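Local coordinates for cell wall surface anchor family protein (Streptococcus agalactiae serogroup V, PDB 3TW0), which forms the adhesive tip pilin of a group B Streptococcus pilus and probably mediates host attachment through its magnesium-binding von Willebrand factor A domain, at residues M23-A28 with Q32-A37; D53-L58 with N162-L167; D92-T97 with S261-A266; T190-Q195 with V282-P287; N201-P204 with I209-E212. The protein carries 2 engineered substitutions. All coordinates share one frame; numbering follows the deposited sequence.

Contact 1. Residues M23-A28 with Q32-A37; sequences MNNERA and QRALKA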
# COMPACT_ATOMS: atom_id res chain seq x y z
N MET A 23 -8.45 -4.48 -6.89
CA MET A 23 -9.86 -4.40 -6.51
C MET A 23 -10.78 -4.27 -7.74
O MET A 23 -11.99 -4.32 -7.59
CB MET A 23 -10.12 -3.24 -5.53
CG MET A 23 -9.35 -3.32 -4.22
SD MET A 23 -9.98 -4.55 -3.06
CE MET A 23 -11.51 -3.81 -2.57
N ASN A 24 -10.21 -4.09 -8.93
CA ASN A 24 -11.04 -4.04 -10.16
C ASN A 24 -12.05 -5.20 -10.18
O ASN A 24 -11.72 -6.34 -9.81
CB ASN A 24 -10.18 -4.04 -11.42
CG ASN A 24 -11.01 -4.07 -12.72
OD1 ASN A 24 -11.42 -5.14 -13.17
ND2 ASN A 24 -11.24 -2.91 -13.30
N ASN A 25 -13.29 -4.89 -10.57
CA ASN A 25 -14.41 -5.86 -10.46
C ASN A 25 -14.23 -7.19 -11.24
O ASN A 25 -14.75 -8.22 -10.84
CB ASN A 25 -15.76 -5.19 -10.80
CG ASN A 25 -16.20 -4.18 -9.74
OD1 ASN A 25 -16.13 -4.44 -8.54
ND2 ASN A 25 -16.65 -3.00 -10.19
N GLU A 26 -13.46 -7.14 -12.33
CA GLU A 26 -13.09 -8.34 -13.11
C GLU A 26 -12.16 -9.32 -12.38
O GLU A 26 -12.27 -10.55 -12.60
CB GLU A 26 -12.45 -7.93 -14.44
CG GLU A 26 -13.41 -7.23 -15.40
CD GLU A 26 -12.83 -7.05 -16.79
OE1 GLU A 26 -13.60 -6.95 -17.75
OE2 GLU A 26 -11.60 -7.02 -16.92
N ARG A 27 -11.27 -8.80 -11.51
CA ARG A 27 -10.24 -9.63 -10.83
C ARG A 27 -10.82 -10.79 -10.05
O ARG A 27 -11.98 -10.75 -9.62
CB ARG A 27 -9.39 -8.79 -9.85
CG ARG A 27 -8.56 -7.67 -10.48
CD ARG A 27 -7.35 -8.23 -11.25
NE ARG A 27 -6.51 -7.17 -11.79
CZ ARG A 27 -5.34 -6.79 -11.27
NH1 ARG A 27 -4.84 -7.40 -10.19
NH2 ARG A 27 -4.65 -5.82 -11.85
N ALA A 28 -9.97 -11.80 -9.82
CA ALA A 28 -10.35 -13.04 -9.14
C ALA A 28 -11.65 -13.59 -9.69
O ALA A 28 -12.60 -13.82 -8.93
CB ALA A 28 -10.46 -12.82 -7.62
N GLN A 32 -15.96 -9.02 -8.07
CA GLN A 32 -16.58 -7.68 -7.88
C GLN A 32 -16.11 -6.98 -6.61
O GLN A 32 -16.90 -6.42 -5.84
CB GLN A 32 -18.10 -7.76 -7.95
CG GLN A 32 -18.64 -8.24 -9.30
CD GLN A 32 -20.17 -8.37 -9.32
OE1 GLN A 32 -20.83 -7.79 -10.17
NE2 GLN A 32 -20.73 -9.14 -8.39
N ARG A 33 -14.79 -7.00 -6.42
CA ARG A 33 -14.18 -6.45 -5.23
C ARG A 33 -14.59 -5.00 -4.96
O ARG A 33 -15.13 -4.71 -3.90
CB ARG A 33 -12.66 -6.62 -5.29
CG ARG A 33 -12.19 -8.01 -4.91
CD ARG A 33 -10.72 -8.07 -5.01
NE ARG A 33 -10.22 -9.36 -4.61
CZ ARG A 33 -9.15 -9.95 -5.14
NH1 ARG A 33 -8.48 -9.36 -6.12
NH2 ARG A 33 -8.77 -11.16 -4.68
N ALA A 34 -14.40 -4.12 -5.94
CA ALA A 34 -14.64 -2.69 -5.71
C ALA A 34 -16.11 -2.37 -5.49
O ALA A 34 -16.45 -1.54 -4.64
CB ALA A 34 -14.10 -1.87 -6.81
N LEU A 35 -16.97 -2.99 -6.29
CA LEU A 35 -18.42 -2.77 -6.16
C LEU A 35 -18.83 -3.15 -4.74
O LEU A 35 -19.53 -2.39 -4.06
CB LEU A 35 -19.21 -3.57 -7.20
CG LEU A 35 -20.75 -3.76 -7.06
CD1 LEU A 35 -21.54 -2.46 -7.12
CD2 LEU A 35 -21.28 -4.74 -8.10
N LYS A 36 -18.38 -4.32 -4.30
CA LYS A 36 -18.77 -4.87 -3.00
C LYS A 36 -18.18 -4.06 -1.85
O LYS A 36 -18.85 -3.84 -0.83
CB LYS A 36 -18.43 -6.36 -2.93
CG LYS A 36 -19.34 -7.25 -3.86
CD LYS A 36 -18.96 -8.74 -3.94
CE LYS A 36 -18.06 -9.17 -2.76
NZ LYS A 36 -18.53 -10.42 -2.08
N ALA A 37 -16.94 -3.62 -2.02
CA ALA A 37 -16.29 -2.74 -1.04
C ALA A 37 -17.04 -1.40 -0.92
O ALA A 37 -17.33 -0.94 0.18
CB ALA A 37 -14.82 -2.53 -1.41
O HOH W 1 -12.69 -8.27 -8.32
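The flat guanidinium of R33 carries the methyl of A28 over one face, 3.7 Å above its plane and offset to the rim, while R27 CB approaches the same group obliquely, 3.9 Å from R33 NH1. These residues belong to the von Willebrand factor A domain and lie just after the DxSxS segment that supplies S20 and S22 to the magnesium site, where M23-A28 loops round to the start of helix 33-48. A second flat group, the carboxamide of N25, reaches the first turn of that helix from the side. With CG beside the backbone N (chi1 -69°), OD1 is brought to this turn and accepts from L35 N at 2.8 Å, in its carbonyl plane, on a lone pair and nearly straight (166°); ND2 is held by K126 O. N25 O meanwhile accepts from Q32 N at 3.1 Å, so both carbonyl groups of one asparagine receive N-H groups from the helix start. M23 O takes a weaker, bent bond from A34 N, and the bent methionine chain crosses the R33 chain at about a right angle, bringing its CE to 3.7 Å from A37 CB. The far end of R33 is held by G326 O and by S22 O, the backbone oxygen of a metal-site serine. R27 turns its own guanidinium to D330. One water joins the two segments: it donates to N24 O and R27 O and accepts from R33 N at 3.1 Å.

Contact 2. Residues D53-L58 with N162-L167; sequences DNRVAL and NARKKL
The backbones of D53-L58 and N162-L167 never come close: the nearest CA pair, R55 and K166, stands 9.5 Å apart, because strand 11-18 runs between strands 55-61 and 165-172 and pairs with both. The contact is therefore made by long side chains reaching across the first residues of that middle strand. R55 and R164 both bend at chi3 and cross at about a right angle, their guanidinium planes turned 70° apart. R55 NH2 lies over one face of the R164 group, 3.8 Å from R164 NE, and R164 NH2 comes within 3.5 Å of R55 NE. What gathers the two cations is D12 on the intervening strand, whose OD2 forms salt bridges with R164 NE and R55 NH2 alike. The three strands belong to the central parallel sheet of the Rossmann-like von Willebrand factor A fold, and the arginine pair sits at its surface, where the chain enters the strands. R55 NH2 is gripped again by Q159 O. The backbone oxygen of D53 lies at the edge of the R164 guanidinium, 3.8 Å from R164 NH2. K166 folds back along its own strand, and its NZ donates to R164 O at 2.8 Å.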
# COMPACT_ATOMS: atom_id res chain seq x y z
N ASP A 53 -25.02 12.26 16.36
CA ASP A 53 -23.81 12.73 17.06
C ASP A 53 -22.49 12.20 16.49
O ASP A 53 -21.41 12.72 16.79
CB ASP A 53 -23.90 12.38 18.55
CG ASP A 53 -24.99 13.16 19.28
OD1 ASP A 53 -25.49 14.18 18.73
OD2 ASP A 53 -25.32 12.74 20.42
N ASN A 54 -22.57 11.12 15.72
CA ASN A 54 -21.34 10.46 15.30
C ASN A 54 -20.76 11.17 14.10
O ASN A 54 -21.51 11.71 13.30
CB ASN A 54 -21.60 9.00 14.93
CG ASN A 54 -22.01 8.15 16.12
OD1 ASN A 54 -22.74 7.17 15.95
ND2 ASN A 54 -21.53 8.49 17.32
N ARG A 55 -19.44 11.15 13.95
CA ARG A 55 -18.87 11.67 12.70
C ARG A 55 -18.21 10.60 11.84
O ARG A 55 -17.75 9.58 12.36
CB ARG A 55 -17.95 12.86 12.95
CG ARG A 55 -18.62 13.94 13.78
CD ARG A 55 -17.72 15.09 14.05
NE ARG A 55 -16.54 14.69 14.80
CZ ARG A 55 -15.46 15.45 14.96
NH1 ARG A 55 -15.41 16.64 14.40
NH2 ARG A 55 -14.44 15.01 15.68
N VAL A 56 -18.18 10.84 10.53
CA VAL A 56 -17.53 9.97 9.55
C VAL A 56 -16.54 10.74 8.69
O VAL A 56 -16.69 11.95 8.46
CB VAL A 56 -18.55 9.31 8.58
CG1 VAL A 56 -19.38 8.27 9.32
CG2 VAL A 56 -19.44 10.38 7.91
N ALA A 57 -15.52 10.03 8.24
CA ALA A 57 -14.62 10.51 7.21
C ALA A 57 -14.23 9.32 6.33
O ALA A 57 -14.39 8.17 6.72
CB ALA A 57 -13.37 11.22 7.83
N LEU A 58 -13.72 9.62 5.14
CA LEU A 58 -13.41 8.58 4.19
C LEU A 58 -12.06 8.82 3.55
O LEU A 58 -11.80 9.90 2.95
CB LEU A 58 -14.49 8.51 3.10
CG LEU A 58 -14.23 7.71 1.83
CD1 LEU A 58 -14.20 6.24 2.12
CD2 LEU A 58 -15.31 8.05 0.74
N ASN A 162 -9.29 12.45 23.09
CA ASN A 162 -9.24 11.29 23.99
C ASN A 162 -10.60 10.93 24.62
O ASN A 162 -10.83 9.77 24.99
CB ASN A 162 -8.20 11.55 25.10
CG ASN A 162 -7.82 10.29 25.89
OD1 ASN A 162 -7.83 9.16 25.35
ND2 ASN A 162 -7.47 10.48 27.16
N ALA A 163 -11.49 11.90 24.72
CA ALA A 163 -12.84 11.69 25.26
C ALA A 163 -13.85 11.10 24.26
O ALA A 163 -14.93 10.64 24.66
CB ALA A 163 -13.39 13.01 25.86
N ARG A 164 -13.54 11.11 22.97
CA ARG A 164 -14.47 10.55 21.99
C ARG A 164 -14.07 9.12 21.64
O ARG A 164 -12.89 8.76 21.76
CB ARG A 164 -14.54 11.43 20.73
CG ARG A 164 -14.79 12.91 21.04
CD ARG A 164 -14.76 13.78 19.81
NE ARG A 164 -15.76 13.38 18.83
CZ ARG A 164 -16.99 13.88 18.78
NH1 ARG A 164 -17.38 14.80 19.66
NH2 ARG A 164 -17.83 13.46 17.86
N LYS A 165 -15.04 8.29 21.27
CA LYS A 165 -14.73 6.96 20.74
C LYS A 165 -14.27 7.08 19.29
O LYS A 165 -14.80 7.88 18.54
CB LYS A 165 -15.95 6.04 20.82
CG LYS A 165 -16.18 5.43 22.22
CD LYS A 165 -14.88 4.83 22.84
CE LYS A 165 -14.42 3.50 22.21
NZ LYS A 165 -13.06 3.07 22.74
N LYS A 166 -13.30 6.28 18.89
CA LYS A 166 -12.68 6.41 17.56
C LYS A 166 -12.60 5.04 16.88
O LYS A 166 -12.26 4.06 17.51
CB LYS A 166 -11.31 7.13 17.65
CG LYS A 166 -11.40 8.50 18.42
CD LYS A 166 -10.06 9.22 18.72
CE LYS A 166 -9.34 8.76 20.02
NZ LYS A 166 -10.28 8.21 21.06
N LEU A 167 -13.00 4.96 15.62
CA LEU A 167 -12.91 3.70 14.89
C LEU A 167 -12.27 3.88 13.51
O LEU A 167 -12.58 4.83 12.78
CB LEU A 167 -14.28 3.07 14.75
CG LEU A 167 -14.43 1.94 13.73
CD1 LEU A 167 -13.65 0.68 14.18
CD2 LEU A 167 -15.92 1.62 13.50

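Contact 3. Residues D92-T97 with S261-A266; sequences DYHKTT and SNEGYA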
# COMPACT_ATOMS: atom_id res chain seq x y z
N ASP A 92 7.06 5.01 -23.70
CA ASP A 92 8.44 5.30 -24.06
C ASP A 92 9.36 4.81 -22.93
O ASP A 92 8.97 4.83 -21.76
CB ASP A 92 8.65 6.80 -24.27
CG ASP A 92 10.10 7.15 -24.62
OD1 ASP A 92 10.63 6.60 -25.62
OD2 ASP A 92 10.70 7.96 -23.88
N TYR A 93 10.57 4.38 -23.27
CA TYR A 93 11.44 3.80 -22.24
C TYR A 93 11.91 4.77 -21.15
O TYR A 93 12.36 4.33 -20.07
CB TYR A 93 12.63 3.06 -22.87
CG TYR A 93 13.76 3.95 -23.34
CD1 TYR A 93 14.83 4.28 -22.49
CD2 TYR A 93 13.78 4.43 -24.65
CE1 TYR A 93 15.88 5.10 -22.94
CE2 TYR A 93 14.83 5.24 -25.11
CZ TYR A 93 15.87 5.57 -24.26
OH TYR A 93 16.89 6.36 -24.73
N HIS A 94 11.87 6.07 -21.44
CA HIS A 94 12.17 7.14 -20.45
C HIS A 94 11.08 7.32 -19.37
O HIS A 94 11.29 8.01 -18.37
CB HIS A 94 12.34 8.49 -21.15
CG HIS A 94 13.42 8.50 -22.19
ND1 HIS A 94 14.76 8.63 -21.87
CD2 HIS A 94 13.37 8.39 -23.54
CE1 HIS A 94 15.48 8.59 -22.98
NE2 HIS A 94 14.66 8.46 -24.00
N LYS A 95 9.92 6.74 -19.60
CA LYS A 95 8.76 6.92 -18.73
C LYS A 95 8.87 6.12 -17.41
O LYS A 95 8.15 5.14 -17.19
CB LYS A 95 7.47 6.59 -19.50
CG LYS A 95 6.22 7.34 -19.05
CD LYS A 95 6.51 8.79 -18.68
CE LYS A 95 5.26 9.47 -18.15
NZ LYS A 95 5.59 10.86 -17.74
N THR A 96 9.78 6.56 -16.55
CA THR A 96 10.08 5.81 -15.33
C THR A 96 9.52 6.47 -14.08
O THR A 96 9.80 6.01 -12.95
CB THR A 96 11.59 5.57 -15.19
OG1 THR A 96 12.27 6.82 -15.17
CG2 THR A 96 12.10 4.70 -16.35
N THR A 97 8.77 7.55 -14.29
CA THR A 97 7.89 8.15 -13.30
C THR A 97 6.62 8.54 -14.03
O THR A 97 6.63 8.72 -15.27
CB THR A 97 8.48 9.43 -12.63
OG1 THR A 97 8.75 10.44 -13.63
CG2 THR A 97 9.77 9.11 -11.83
N SER A 261 23.62 4.41 -25.27
CA SER A 261 25.03 4.37 -24.84
C SER A 261 25.43 5.70 -24.19
O SER A 261 25.96 5.72 -23.08
CB SER A 261 25.99 4.06 -26.01
OG SER A 261 25.67 2.83 -26.64
N ASN A 262 25.17 6.78 -24.93
CA ASN A 262 25.31 8.17 -24.49
C ASN A 262 24.68 8.38 -23.10
O ASN A 262 25.32 8.91 -22.18
CB ASN A 262 24.64 9.07 -25.55
CG ASN A 262 24.97 10.56 -25.41
OD1 ASN A 262 25.16 11.09 -24.30
ND2 ASN A 262 25.00 11.24 -26.55
N GLU A 263 23.43 7.93 -22.96
CA GLU A 263 22.70 7.97 -21.68
C GLU A 263 23.31 7.14 -20.54
O GLU A 263 23.10 7.46 -19.37
CB GLU A 263 21.24 7.58 -21.89
CG GLU A 263 20.36 8.75 -22.32
CD GLU A 263 19.07 8.32 -22.98
OE1 GLU A 263 18.89 7.10 -23.24
OE2 GLU A 263 18.23 9.21 -23.24
N GLY A 264 24.05 6.08 -20.87
CA GLY A 264 24.83 5.34 -19.86
C GLY A 264 24.31 3.95 -19.48
O GLY A 264 24.76 3.37 -18.49
N TYR A 265 23.38 3.41 -20.25
CA TYR A 265 22.89 2.07 -20.00
C TYR A 265 23.97 1.03 -20.24
O TYR A 265 24.82 1.19 -21.12
CB TYR A 265 21.71 1.77 -20.89
CG TYR A 265 20.45 2.52 -20.51
CD1 TYR A 265 20.06 3.67 -21.19
CD2 TYR A 265 19.64 2.06 -19.48
CE1 TYR A 265 18.87 4.34 -20.85
CE2 TYR A 265 18.47 2.72 -19.14
CZ TYR A 265 18.09 3.84 -19.82
OH TYR A 265 16.92 4.46 -19.45
N ALA A 266 23.93 -0.03 -19.44
CA ALA A 266 24.78 -1.18 -19.67
C ALA A 266 24.22 -1.93 -20.86
O ALA A 266 23.12 -2.49 -20.78
CB ALA A 266 24.82 -2.08 -18.45
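A short bond between a phenol and a carboxylate is the striking feature here: Y93 OH donates to E263 OE1 at 2.6 Å, on the syn lone pair of that oxygen, and the ring and carboxylate planes stand 68° apart. The two side chains come from opposite directions. Y93 sits in a type I turn, D92 to K95, closed by K95 N donating to D92 O at 3.0 Å, whereas E263 ends helix 257-263, which G264 terminates in a Schellman motif at a positive phi of 108°. The contact thus joins the loop before strand 97-101 to the helix that leads toward strand 271-276, strands that both pair with strand 70-78 in the antiparallel sheet of this protein. Placed between the backbone N and the carbonyl carbon (chi1 79°), the ring of Y93 is swung over to the helix, where V259 and M260 also pack against it. Y265, just beyond the helix end, supplies the second half of the contact. Its hydroxyl lies at the edge of the Y93 ring, near its plane and 3.7 Å from Y93 CD1; the two rings meet obliquely, with centroids 6.0 Å apart. K83 makes a cation-pi contact with Y265. The imidazole of H94 lies near the E263 carboxylate too, but the details of that approach are doubtful. The Y265 hydroxyl finds its polar partner in A84 O of strand 84-85, while Y265 CE1 rests 3.7 Å from Y93 CE1.

Contact 4. Residues T190-Q195 with V282-P287; sequences TSYQNQ and VYPFDP
Y192 presents one ring face to P284 CG, and the contact begins at its CB, 4.0 Å from that atom; CG follows at 3.5 Å from P284 CG. CD1 repeats that approach on one flank, with CD2 slightly farther on the other, because P284 CG stands over the middle of the ring, 3.5 Å from the centroid and 12° off the normal: a CH-pi contact. Farther out CE1 still lies 3.8 Å from P284 CG, and only at CZ does P284 CB become the nearer atom, at 3.9 Å. The two side chains run antiparallel, side by side. Y192 opens helix 192-201, whose N-cap is S191, with its OG accepting from N194 N at 3.0 Å; Q195 NE2 donates in a straight line to T190 O, linking the first turn back to the residue before the N-cap. P284 belongs to the long loop between strand 271-276 and helix 302-312, and a cis peptide bond before it helps set the course of the chain past the tyrosine. The ring of Y192 also meets F184, with planes nearly perpendicular, and touches P186, S293 and T295. At its tip, Y192 OH comes only loosely near the backbone, 4.4 Å from F285 C.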
# COMPACT_ATOMS: atom_id res chain seq x y z
N THR A 190 26.92 -2.38 13.87
CA THR A 190 25.77 -3.08 14.45
C THR A 190 25.03 -3.85 13.36
O THR A 190 24.68 -3.27 12.31
CB THR A 190 24.80 -2.10 15.11
OG1 THR A 190 25.48 -1.38 16.14
CG2 THR A 190 23.60 -2.83 15.71
N SER A 191 24.84 -5.17 13.56
CA SER A 191 24.13 -6.01 12.59
C SER A 191 22.73 -5.47 12.33
O SER A 191 22.13 -4.84 13.20
CB SER A 191 24.01 -7.46 13.07
OG SER A 191 23.07 -7.53 14.12
N TYR A 192 22.19 -5.75 11.15
CA TYR A 192 20.82 -5.33 10.87
C TYR A 192 19.81 -5.94 11.87
O TYR A 192 18.86 -5.26 12.26
CB TYR A 192 20.44 -5.64 9.41
CG TYR A 192 21.20 -4.79 8.41
CD1 TYR A 192 21.08 -3.38 8.46
CD2 TYR A 192 21.99 -5.37 7.40
CE1 TYR A 192 21.77 -2.56 7.54
CE2 TYR A 192 22.67 -4.55 6.46
CZ TYR A 192 22.54 -3.16 6.56
OH TYR A 192 23.17 -2.32 5.69
N GLN A 193 20.03 -7.19 12.28
CA GLN A 193 19.14 -7.79 13.29
C GLN A 193 19.15 -6.99 14.60
O GLN A 193 18.10 -6.67 15.15
CB GLN A 193 19.45 -9.27 13.55
CG GLN A 193 18.40 -9.94 14.48
CD GLN A 193 16.99 -9.96 13.88
OE1 GLN A 193 16.79 -10.47 12.78
NE2 GLN A 193 16.02 -9.40 14.60
N ASN A 194 20.34 -6.65 15.09
CA ASN A 194 20.42 -5.83 16.29
C ASN A 194 19.86 -4.42 16.06
O ASN A 194 19.30 -3.83 16.98
CB ASN A 194 21.85 -5.78 16.85
CG ASN A 194 22.28 -7.12 17.48
OD1 ASN A 194 21.45 -7.88 17.98
ND2 ASN A 194 23.59 -7.40 17.47
N GLN A 195 19.99 -3.89 14.85
CA GLN A 195 19.40 -2.57 14.55
C GLN A 195 17.88 -2.67 14.62
O GLN A 195 17.23 -1.84 15.23
CB GLN A 195 19.84 -2.05 13.17
CG GLN A 195 21.31 -1.65 13.07
CD GLN A 195 21.58 -0.86 11.81
OE1 GLN A 195 20.77 -0.03 11.39
NE2 GLN A 195 22.70 -1.15 11.17
N VAL A 282 14.63 -7.45 -1.75
CA VAL A 282 14.77 -7.72 -0.31
C VAL A 282 15.76 -6.68 0.22
O VAL A 282 16.74 -6.35 -0.46
CB VAL A 282 15.23 -9.17 -0.04
CG1 VAL A 282 15.60 -9.37 1.42
CG2 VAL A 282 14.13 -10.11 -0.42
N TYR A 283 15.48 -6.12 1.39
CA TYR A 283 16.39 -5.15 1.97
C TYR A 283 16.41 -5.34 3.50
O TYR A 283 15.56 -6.03 4.05
CB TYR A 283 16.00 -3.70 1.57
CG TYR A 283 14.85 -3.17 2.41
CD1 TYR A 283 13.54 -3.52 2.12
CD2 TYR A 283 15.09 -2.33 3.50
CE1 TYR A 283 12.48 -3.04 2.88
CE2 TYR A 283 14.03 -1.86 4.30
CZ TYR A 283 12.74 -2.22 3.98
OH TYR A 283 11.71 -1.76 4.73
N PRO A 284 17.37 -4.72 4.18
CA PRO A 284 18.39 -3.79 3.68
C PRO A 284 19.50 -4.49 2.88
O PRO A 284 19.66 -5.70 2.96
CB PRO A 284 18.97 -3.20 4.97
CG PRO A 284 18.78 -4.32 5.98
CD PRO A 284 17.59 -5.09 5.60
N PHE A 285 20.20 -3.68 2.08
CA PHE A 285 21.40 -4.08 1.35
C PHE A 285 22.38 -2.88 1.36
O PHE A 285 21.94 -1.72 1.42
CB PHE A 285 21.04 -4.48 -0.10
CG PHE A 285 20.30 -3.41 -0.88
CD1 PHE A 285 20.99 -2.37 -1.49
CD2 PHE A 285 18.91 -3.44 -0.99
CE1 PHE A 285 20.31 -1.36 -2.18
CE2 PHE A 285 18.23 -2.45 -1.71
CZ PHE A 285 18.92 -1.41 -2.32
N ASP A 286 23.67 -3.16 1.33
CA ASP A 286 24.71 -2.14 1.33
C ASP A 286 24.53 -1.29 0.09
O ASP A 286 24.51 -1.82 -1.01
CB ASP A 286 26.11 -2.78 1.31
CG ASP A 286 27.24 -1.75 1.45
OD1 ASP A 286 28.04 -1.92 2.39
OD2 ASP A 286 27.34 -0.80 0.65
N PRO A 287 24.40 0.02 0.27
CA PRO A 287 24.07 0.81 -0.92
C PRO A 287 25.26 0.94 -1.89
O PRO A 287 25.04 1.20 -3.08
CB PRO A 287 23.67 2.18 -0.34
CG PRO A 287 24.07 2.18 1.10
CD PRO A 287 24.63 0.84 1.47

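Contact 5. Residues N201-P204 with I209-E212; sequences NKIP and ILQE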
# COMPACT_ATOMS: atom_id res chain seq x y z
N ASN A 201 12.63 -2.06 20.46
CA ASN A 201 12.81 -1.80 21.88
C ASN A 201 12.08 -0.54 22.28
O ASN A 201 11.71 -0.37 23.45
CB ASN A 201 14.31 -1.74 22.28
CG ASN A 201 14.95 -3.13 22.38
OD1 ASN A 201 14.25 -4.11 22.62
ND2 ASN A 201 16.27 -3.22 22.21
N LYS A 202 11.79 0.32 21.29
CA LYS A 202 11.17 1.61 21.53
C LYS A 202 9.65 1.54 21.80
O LYS A 202 9.09 2.49 22.34
CB LYS A 202 11.49 2.60 20.39
CG LYS A 202 12.98 2.99 20.26
CD LYS A 202 13.14 3.91 19.04
CE LYS A 202 14.58 4.14 18.64
NZ LYS A 202 14.60 5.31 17.71
N ILE A 203 9.00 0.44 21.42
CA ILE A 203 7.56 0.22 21.68
C ILE A 203 7.44 -0.68 22.93
O ILE A 203 8.16 -1.68 23.02
CB ILE A 203 6.86 -0.53 20.49
CG1 ILE A 203 7.21 0.07 19.12
CG2 ILE A 203 5.32 -0.68 20.68
CD1 ILE A 203 7.39 1.57 19.07
N PRO A 204 6.55 -0.31 23.88
CA PRO A 204 6.36 -1.09 25.13
C PRO A 204 6.33 -2.60 24.88
O PRO A 204 7.15 -3.32 25.48
CB PRO A 204 5.04 -0.55 25.71
CG PRO A 204 5.02 0.91 25.23
CD PRO A 204 5.77 0.96 23.90
N ILE A 209 7.48 -0.54 15.19
CA ILE A 209 8.56 0.39 15.00
C ILE A 209 7.93 1.78 14.88
O ILE A 209 6.87 1.94 14.23
CB ILE A 209 9.35 0.08 13.71
CG1 ILE A 209 10.06 -1.28 13.81
CG2 ILE A 209 10.35 1.20 13.39
CD1 ILE A 209 10.92 -1.67 12.56
N LEU A 210 8.57 2.76 15.51
CA LEU A 210 8.04 4.12 15.51
C LEU A 210 8.21 4.75 14.13
O LEU A 210 9.12 4.39 13.39
CB LEU A 210 8.72 4.99 16.58
CG LEU A 210 8.35 4.77 18.06
CD1 LEU A 210 9.34 5.51 18.98
CD2 LEU A 210 6.87 5.14 18.42
N GLN A 211 7.33 5.69 13.81
CA GLN A 211 7.45 6.46 12.57
C GLN A 211 8.87 7.01 12.32
O GLN A 211 9.38 6.96 11.18
CB GLN A 211 6.43 7.61 12.51
CG GLN A 211 6.42 8.33 11.16
CD GLN A 211 5.20 9.19 10.94
OE1 GLN A 211 4.06 8.72 11.01
NE2 GLN A 211 5.43 10.46 10.64
N GLU A 212 9.50 7.50 13.38
CA GLU A 212 10.82 8.14 13.29
C GLU A 212 11.92 7.21 12.72
O GLU A 212 12.96 7.68 12.28
CB GLU A 212 11.24 8.69 14.65
CG GLU A 212 11.50 7.58 15.66
CD GLU A 212 11.90 8.09 17.01
OE1 GLU A 212 11.21 8.99 17.51
OE2 GLU A 212 12.89 7.61 17.58
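The loop that leaves helix 192-201 doubles back on itself here, so that N201-P204 at the helix end packs against I209-E212, which passes into a 3-10 turn. Two layers hold it closed, one apolar and one ionic. In the apolar layer I203 and L210 lie alongside each other, pointing opposite ways: I203 CD1 presses on L210 CG at 3.5 Å, closer than carbons usually approach, and lies 3.7 Å from L210 CD2. The other branch of the leucine, CD1, lies 3.9 Å from K202 CB, so L210 has one methyl against each of two successive residues. I203 CG1 adds a contact at 4.0 Å to the backbone N of I209. The I209 side chain itself leads into the protein, onto F196 and F199 of helix 192-201 and L307 of helix 302-312. Alongside L210 runs the ionic layer. K202 extends beyond CG and meets E212 from the opposite direction, NZ donating to E212 OE2 at 2.9 Å in a salt bridge on the anti lone pair; for E212, a chi1 of 67° turns the chain to the lysine. NZ has a second carboxylate partner in D213. With two acids around one lysine, its positive charge is probably well balanced, but as K202 and E212 are both exposed, solvent should screen the bridge, and much of the closure probably rests on the leucine and isoleucine next to it.

Overall arrangement
Contacts 1 and 2 belong to the von Willebrand factor A fold and follow each other, helix 33-48 leading into strand 55-61; their centres lie 28 Å apart, contact 1 beside the metal site and contact 2 at the far end of the parallel sheet. Contact 3 sits about 49 Å from contact 2, centre to centre, among the antiparallel strands, and alternates along the chain with contacts 2 and 4. Helix 192-201 links contacts 4 and 5, at its start and just past its end, with centres 17 Å apart; contact 5 is nested inside the loops closed by contacts 3 and 4. Contacts 1 and 5 close short loops; the others span roughly 90 to 160 residues.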